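Local coordinates for Mgp-operon protein 3 (Mycoplasma pneumoniae, PDB 6RJ1) that probably takes part, as a surface adhesin partner of P1, in attaching this human pathogen to sugars on host cells, at residues G155-T160 against A530-T534; D522-L528 against T647-S652. All coordinates share one frame. Numbering follows the deposited sequence.

Contact 1: G155-T160 against A530-T534; sequences GSLYKT and AQGLT
Q531 lays its side chain across the start of helix 157-163, folded back by chi1 and chi2 both near -50° (m, m), and it covers the backbone of S156 and one side of T160. Its amide oxygen accepts the hydrogen bond that ties the two segments together, S156 N to Q531 OE1 at 2.8 Å, while its CG packs on T160 at 3.2 Å from T160 OG1. The CA atoms come nearest at G155 and Q531, 3.9 Å apart, and G155 CA lies 3.3 Å from Q531 O in a nearly straight CA-H...O contact. A side chain at G155 would clash with that carbonyl. Residues 530-534 form an irregular loop that turns at G532, where phi is +73°, and becomes extended at L533. Residues 155 and 156 are likewise extended before the chain enters the helix at L157. S156 is the N-cap: with chi1 in t, S156 OG accepts from K159 N at 3.1 Å. Its CA-to-CB bond points away from the loop overall, although S156 CB still lies 3.7 Å from Q531 OE1. Beyond G532, L533 (m, t) points at the first turn of the helix and meets L157 (t, p), CD1 to CD1 3.7 Å. T160 OG1 bonds to S526 O, and the amine of K159 forms a salt bridge with E142. Thus S156 is bonded twice: its side chain caps K159 N, and its own backbone N is taken by Q531 from a distant loop, so that one specific polar bond and a small leucine contact together join the loop to the helix start.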
ATOM      1  N   GLY A 155      -2.433 -15.053  22.759  1.00 81.61           N
ATOM      2  CA  GLY A 155      -3.109 -14.402  21.645  1.00 80.13           C
ATOM      3  C   GLY A 155      -3.449 -15.342  20.505  1.00 81.49           C
ATOM      4  O   GLY A 155      -2.741 -16.328  20.270  1.00 81.48           O
ATOM      5  N   SER A 156      -4.536 -15.038  19.780  1.00 75.19           N
ATOM      6  CA  SER A 156      -5.008 -15.861  18.670  1.00 73.12           C
ATOM      7  C   SER A 156      -5.275 -15.087  17.385  1.00 71.80           C
ATOM      8  O   SER A 156      -6.243 -14.323  17.305  1.00 71.59           O
ATOM      9  CB  SER A 156      -6.247 -16.649  19.085  1.00 77.20           C
ATOM     10  OG  SER A 156      -6.842 -17.321  17.988  1.00 87.86           O
ATOM     11  N   LEU A 157      -4.449 -15.342  16.359  1.00 64.61           N
ATOM     12  CA  LEU A 157      -4.612 -14.766  15.031  1.00 63.20           C
ATOM     13  C   LEU A 157      -5.896 -15.319  14.401  1.00 67.60           C
ATOM     14  O   LEU A 157      -6.619 -14.578  13.737  1.00 67.21           O
ATOM     15  CB  LEU A 157      -3.382 -15.074  14.166  1.00 62.68           C
ATOM     16  CG  LEU A 157      -3.390 -14.660  12.681  1.00 66.80           C
ATOM     17  CD1 LEU A 157      -3.666 -13.162  12.487  1.00 66.25           C
ATOM     18  CD2 LEU A 157      -2.084 -15.009  12.041  1.00 68.99           C
ATOM     19  N   TYR A 158      -6.207 -16.601  14.668  1.00 65.04           N
ATOM     20  CA  TYR A 158      -7.422 -17.259  14.194  1.00 65.26           C
ATOM     21  C   TYR A 158      -8.683 -16.477  14.612  1.00 69.33           C
ATOM     22  O   TYR A 158      -9.567 -16.248  13.780  1.00 69.08           O
ATOM     23  CB  TYR A 158      -7.490 -18.719  14.677  1.00 66.24           C
ATOM     24  CG  TYR A 158      -8.730 -19.426  14.180  1.00 67.93           C
ATOM     25  CD1 TYR A 158      -8.815 -19.883  12.870  1.00 70.10           C
ATOM     26  CD2 TYR A 158      -9.847 -19.572  14.996  1.00 68.56           C
ATOM     27  CE1 TYR A 158      -9.974 -20.490  12.390  1.00 70.08           C
ATOM     28  CE2 TYR A 158     -11.007 -20.184  14.529  1.00 69.31           C
ATOM     29  CZ  TYR A 158     -11.072 -20.621  13.218  1.00 75.00           C
ATOM     30  OH  TYR A 158     -12.210 -21.197  12.731  1.00 76.34           O
ATOM     31  N   LYS A 159      -8.744 -16.054  15.887  1.00 65.11           N
ATOM     32  CA  LYS A 159      -9.865 -15.293  16.431  1.00 64.46           C
ATOM     33  C   LYS A 159     -10.050 -13.965  15.706  1.00 67.74           C
ATOM     34  O   LYS A 159     -11.187 -13.596  15.413  1.00 67.35           O
ATOM     35  CB  LYS A 159      -9.722 -15.100  17.949  1.00 66.62           C
ATOM     36  CG  LYS A 159     -10.030 -16.359  18.742  1.00 78.29           C
ATOM     37  CD  LYS A 159     -10.200 -16.075  20.222  1.00 88.92           C
ATOM     38  CE  LYS A 159     -10.433 -17.336  21.022  1.00 95.71           C
ATOM     39  NZ  LYS A 159      -9.157 -18.038  21.330  1.00106.26           N
ATOM     40  N   THR A 160      -8.930 -13.284  15.363  1.00 64.11           N
ATOM     41  CA  THR A 160      -8.925 -12.012  14.624  1.00 63.34           C
ATOM     42  C   THR A 160      -9.494 -12.213  13.225  1.00 67.36           C
ATOM     43  O   THR A 160     -10.316 -11.409  12.785  1.00 68.06           O
ATOM     44  CB  THR A 160      -7.494 -11.433  14.514  1.00 67.21           C
ATOM     45  OG1 THR A 160      -6.878 -11.392  15.798  1.00 63.02           O
ATOM     46  CG2 THR A 160      -7.460 -10.035  13.865  1.00 65.16           C
ATOM     47  N   ALA A 530      -5.339  -6.851  21.179  1.00 59.33           N
ATOM     48  CA  ALA A 530      -5.729  -7.797  22.226  1.00 59.72           C
ATOM     49  C   ALA A 530      -5.048  -9.152  22.024  1.00 66.35           C
ATOM     50  O   ALA A 530      -4.791  -9.851  23.007  1.00 67.41           O
ATOM     51  CB  ALA A 530      -7.238  -7.972  22.230  1.00 60.18           C
ATOM     52  N   GLN A 531      -4.740  -9.514  20.754  1.00 62.45           N
ATOM     53  CA  GLN A 531      -4.089 -10.786  20.411  1.00 62.17           C
ATOM     54  C   GLN A 531      -2.550 -10.698  20.418  1.00 67.65           C
ATOM     55  O   GLN A 531      -1.868 -11.704  20.196  1.00 68.28           O
ATOM     56  CB  GLN A 531      -4.619 -11.335  19.071  1.00 63.07           C
ATOM     57  CG  GLN A 531      -6.146 -11.369  18.952  1.00 68.25           C
ATOM     58  CD  GLN A 531      -6.846 -12.033  20.109  1.00 83.62           C
ATOM     59  OE1 GLN A 531      -6.570 -13.183  20.456  1.00 69.39           O
ATOM     60  NE2 GLN A 531      -7.769 -11.311  20.735  1.00 86.84           N
ATOM     61  N   GLY A 532      -2.029  -9.504  20.694  1.00 63.84           N
ATOM     62  CA  GLY A 532      -0.599  -9.237  20.768  1.00 63.16           C
ATOM     63  C   GLY A 532       0.071  -9.217  19.415  1.00 66.31           C
ATOM     64  O   GLY A 532       1.262  -9.506  19.311  1.00 67.10           O
ATOM     65  N   LEU A 533      -0.690  -8.887  18.372  1.00 61.41           N
ATOM     66  CA  LEU A 533      -0.179  -8.813  17.011  1.00 60.30           C
ATOM     67  C   LEU A 533       0.080  -7.353  16.608  1.00 64.87           C
ATOM     68  O   LEU A 533      -0.344  -6.435  17.317  1.00 65.29           O
ATOM     69  CB  LEU A 533      -1.117  -9.545  16.038  1.00 59.92           C
ATOM     70  CG  LEU A 533      -1.318 -11.054  16.318  1.00 63.88           C
ATOM     71  CD1 LEU A 533      -2.563 -11.570  15.658  1.00 64.18           C
ATOM     72  CD2 LEU A 533      -0.104 -11.893  15.911  1.00 62.91           C
ATOM     73  N   THR A 534       0.842  -7.135  15.527  1.00 60.20           N
ATOM     74  CA  THR A 534       1.196  -5.790  15.091  1.00 59.29           C
ATOM     75  C   THR A 534       0.438  -5.441  13.786  1.00 61.18           C
ATOM     76  O   THR A 534      -0.569  -6.095  13.471  1.00 59.46           O
ATOM     77  CB  THR A 534       2.742  -5.622  15.051  1.00 68.49           C
ATOM     78  OG1 THR A 534       3.072  -4.248  14.835  1.00 70.85           O
ATOM     79  CG2 THR A 534       3.441  -6.518  14.009  1.00 66.06           C
TER

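Contact 2: D522-L528 against T647-S652; sequences DSKNSNL and TAKIAS
An irregular loop running alongside the start of strand 650-654 forms this contact, opening with a type I beta turn, D522 to N525, whose first residue also makes an Asx turn (K524 N to D522 OD1, 3.2 Å). The segments run in the same direction, with CA-CA distances of 6.6 Å for D522-T647, 3.8 Å for N525-K649 and 4.0 Å for N527-A651. At the turn, K649 NZ forms a salt bridge with D522 OD2 at 2.9 Å, and K524 CB rests 3.8 Å from K649 CG. N525, the centre of an inverse gamma turn with chi1 t, receives I650 N on its OD1 at 2.9 Å. I650 O then accepts twice from N527 (chi1 p): from N527 N at 2.9 Å and from N527 ND2 at 2.8 Å. Farther on, L528 N donates to S652 OG at 2.9 Å, and a water accepts from S652 N (2.8 Å) and donates weakly to S526 OG (3.4 Å), whose stronger partner is D163. Asparagine and serine side chains thus supply much of the bonding that a regular strand would make by backbone alone. The strand's backbone also bonds to Y562, in strand 549-563, through A651 and to L165 through S652, while helix 157-163 packs on S652 and L528 through T160.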
ATOM      1  N   ASP A 522     -12.653 -11.424  26.945  1.00 79.09           N
ATOM      2  CA  ASP A 522     -13.793 -11.839  26.139  1.00 79.26           C
ATOM      3  C   ASP A 522     -13.276 -12.264  24.773  1.00 82.15           C
ATOM      4  O   ASP A 522     -12.553 -11.505  24.119  1.00 80.48           O
ATOM      5  CB  ASP A 522     -14.805 -10.684  26.018  1.00 81.73           C
ATOM      6  CG  ASP A 522     -16.221 -11.121  25.689  1.00 98.78           C
ATOM      7  OD1 ASP A 522     -16.408 -11.833  24.667  1.00100.96           O
ATOM      8  OD2 ASP A 522     -17.146 -10.741  26.441  1.00105.97           O
ATOM      9  N   SER A 523     -13.640 -13.488  24.352  1.00 79.51           N
ATOM     10  CA  SER A 523     -13.226 -14.070  23.068  1.00 79.11           C
ATOM     11  C   SER A 523     -13.660 -13.265  21.835  1.00 79.18           C
ATOM     12  O   SER A 523     -12.982 -13.343  20.804  1.00 77.68           O
ATOM     13  CB  SER A 523     -13.702 -15.512  22.956  1.00 84.48           C
ATOM     14  OG  SER A 523     -13.000 -16.313  23.892  1.00 98.67           O
ATOM     15  N   LYS A 524     -14.769 -12.489  21.944  1.00 73.54           N
ATOM     16  CA  LYS A 524     -15.271 -11.666  20.848  1.00 72.88           C
ATOM     17  C   LYS A 524     -14.509 -10.331  20.677  1.00 72.56           C
ATOM     18  O   LYS A 524     -14.667  -9.673  19.641  1.00 71.64           O
ATOM     19  CB  LYS A 524     -16.784 -11.459  20.943  1.00 76.85           C
ATOM     20  CG  LYS A 524     -17.543 -12.561  20.233  1.00 97.17           C
ATOM     21  CD  LYS A 524     -18.811 -12.024  19.567  1.00108.97           C
ATOM     22  CE  LYS A 524     -19.211 -12.830  18.348  1.00117.32           C
ATOM     23  NZ  LYS A 524     -18.167 -12.891  17.276  1.00120.43           N
ATOM     24  N   ASN A 525     -13.631  -9.981  21.648  1.00 65.88           N
ATOM     25  CA  ASN A 525     -12.730  -8.833  21.579  1.00 64.09           C
ATOM     26  C   ASN A 525     -11.484  -9.400  20.887  1.00 65.94           C
ATOM     27  O   ASN A 525     -10.432  -9.600  21.493  1.00 64.65           O
ATOM     28  CB  ASN A 525     -12.427  -8.291  22.985  1.00 64.22           C
ATOM     29  CG  ASN A 525     -11.563  -7.052  23.002  1.00 75.38           C
ATOM     30  OD1 ASN A 525     -11.848  -6.052  22.345  1.00 64.08           O
ATOM     31  ND2 ASN A 525     -10.486  -7.091  23.768  1.00 67.49           N
ATOM     32  N   SER A 526     -11.655  -9.705  19.598  1.00 62.79           N
ATOM     33  CA  SER A 526     -10.715 -10.378  18.712  1.00 62.02           C
ATOM     34  C   SER A 526      -9.704  -9.483  17.981  1.00 65.43           C
ATOM     35  O   SER A 526      -8.845 -10.038  17.303  1.00 66.75           O
ATOM     36  CB  SER A 526     -11.489 -11.222  17.705  1.00 65.25           C
ATOM     37  OG  SER A 526     -12.541 -10.482  17.102  1.00 73.32           O
ATOM     38  N   ASN A 527      -9.754  -8.134  18.133  1.00 59.53           N
ATOM     39  CA  ASN A 527      -8.812  -7.198  17.481  1.00 57.69           C
ATOM     40  C   ASN A 527      -7.333  -7.572  17.669  1.00 59.88           C
ATOM     41  O   ASN A 527      -6.982  -8.172  18.693  1.00 60.35           O
ATOM     42  CB  ASN A 527      -9.039  -5.770  17.966  1.00 56.28           C
ATOM     43  CG  ASN A 527      -8.647  -5.545  19.411  1.00 63.11           C
ATOM     44  OD1 ASN A 527      -7.465  -5.427  19.754  1.00 53.74           O
ATOM     45  ND2 ASN A 527      -9.628  -5.460  20.286  1.00 51.06           N
ATOM     46  N   LEU A 528      -6.471  -7.166  16.711  1.00 54.31           N
ATOM     47  CA  LEU A 528      -5.032  -7.444  16.699  1.00 53.64           C
ATOM     48  C   LEU A 528      -4.264  -7.045  17.965  1.00 58.67           C
ATOM     49  O   LEU A 528      -3.362  -7.790  18.367  1.00 58.77           O
ATOM     50  CB  LEU A 528      -4.362  -6.811  15.482  1.00 53.62           C
ATOM     51  CG  LEU A 528      -4.721  -7.411  14.122  1.00 57.33           C
ATOM     52  CD1 LEU A 528      -4.808  -6.349  13.080  1.00 56.74           C
ATOM     53  CD2 LEU A 528      -3.763  -8.495  13.714  1.00 57.58           C
ATOM     54  N   THR A 647     -16.324  -6.131  29.426  1.00 73.22           N
ATOM     55  CA  THR A 647     -17.289  -6.768  28.527  1.00 72.86           C
ATOM     56  C   THR A 647     -17.180  -6.323  27.040  1.00 73.27           C
ATOM     57  O   THR A 647     -17.943  -6.815  26.204  1.00 72.30           O
ATOM     58  CB  THR A 647     -18.710  -6.557  29.108  1.00 87.43           C
ATOM     59  OG1 THR A 647     -19.638  -7.399  28.421  1.00 96.27           O
ATOM     60  CG2 THR A 647     -19.174  -5.092  29.073  1.00 84.08           C
ATOM     61  N   ALA A 648     -16.235  -5.416  26.722  1.00 67.93           N
ATOM     62  CA  ALA A 648     -16.017  -4.867  25.377  1.00 66.20           C
ATOM     63  C   ALA A 648     -15.618  -5.925  24.356  1.00 69.84           C
ATOM     64  O   ALA A 648     -14.863  -6.841  24.681  1.00 69.65           O
ATOM     65  CB  ALA A 648     -14.980  -3.762  25.422  1.00 66.41           C
ATOM     66  N   LYS A 649     -16.151  -5.799  23.120  1.00 65.66           N
ATOM     67  CA  LYS A 649     -15.912  -6.711  22.000  1.00 64.57           C
ATOM     68  C   LYS A 649     -15.499  -5.915  20.770  1.00 67.81           C
ATOM     69  O   LYS A 649     -16.351  -5.527  19.968  1.00 68.43           O
ATOM     70  CB  LYS A 649     -17.164  -7.549  21.692  1.00 67.02           C
ATOM     71  CG  LYS A 649     -17.714  -8.343  22.865  1.00 79.22           C
ATOM     72  CD  LYS A 649     -19.127  -8.844  22.602  1.00 86.03           C
ATOM     73  CE  LYS A 649     -19.964  -8.846  23.851  1.00 99.67           C
ATOM     74  NZ  LYS A 649     -19.461  -9.796  24.882  1.00109.92           N
ATOM     75  N   ILE A 650     -14.193  -5.623  20.647  1.00 62.26           N
ATOM     76  CA  ILE A 650     -13.641  -4.870  19.523  1.00 60.92           C
ATOM     77  C   ILE A 650     -12.864  -5.817  18.595  1.00 62.96           C
ATOM     78  O   ILE A 650     -11.923  -6.466  19.037  1.00 62.15           O
ATOM     79  CB  ILE A 650     -12.798  -3.631  19.996  1.00 63.32           C
ATOM     80  CG1 ILE A 650     -13.598  -2.632  20.897  1.00 63.36           C
ATOM     81  CG2 ILE A 650     -12.136  -2.902  18.827  1.00 62.42           C
ATOM     82  CD1 ILE A 650     -15.092  -2.264  20.635  1.00 67.26           C
ATOM     83  N   ALA A 651     -13.283  -5.903  17.323  1.00 58.00           N
ATOM     84  CA  ALA A 651     -12.657  -6.744  16.306  1.00 56.61           C
ATOM     85  C   ALA A 651     -11.796  -5.888  15.386  1.00 60.58           C
ATOM     86  O   ALA A 651     -11.783  -4.674  15.550  1.00 60.76           O
ATOM     87  CB  ALA A 651     -13.722  -7.460  15.511  1.00 56.98           C
ATOM     88  N   SER A 652     -11.063  -6.502  14.439  1.00 56.91           N
ATOM     89  CA  SER A 652     -10.176  -5.778  13.516  1.00 56.02           C
ATOM     90  C   SER A 652     -10.798  -5.510  12.157  1.00 58.82           C
ATOM     91  O   SER A 652     -11.551  -6.333  11.627  1.00 58.09           O
ATOM     92  CB  SER A 652      -8.844  -6.504  13.346  1.00 58.14           C
ATOM     93  OG  SER A 652      -7.965  -6.249  14.427  1.00 64.21           O
TER
HETATM   94  O   HOH W   1     -11.013  -9.269  14.350  1.00 55.94           O

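In the fold
The two contacts lie 10 Å apart, centre to centre, on the same side of the chain's centre, and draw on one long loop between helix 503-511 and strand 538-546: residues 522-528 serve contact 2 and 530-534 contact 1. Along the chain their segments alternate, 155-160, 522-528, 530-534, 647-652. They meet directly where S526 O accepts from T160 OG1 (2.8 Å), and L533 N probably bonds to L528 O (2.9 Å). Helix 157-163 leads into strand 165-167, which pairs in parallel with strand 650-654 in the mixed sheet. The loop therefore joins the helix to the start of strand 650-654, a strand with partners in 165-167 and 549-563, bringing distant parts of the adhesin's sequence together.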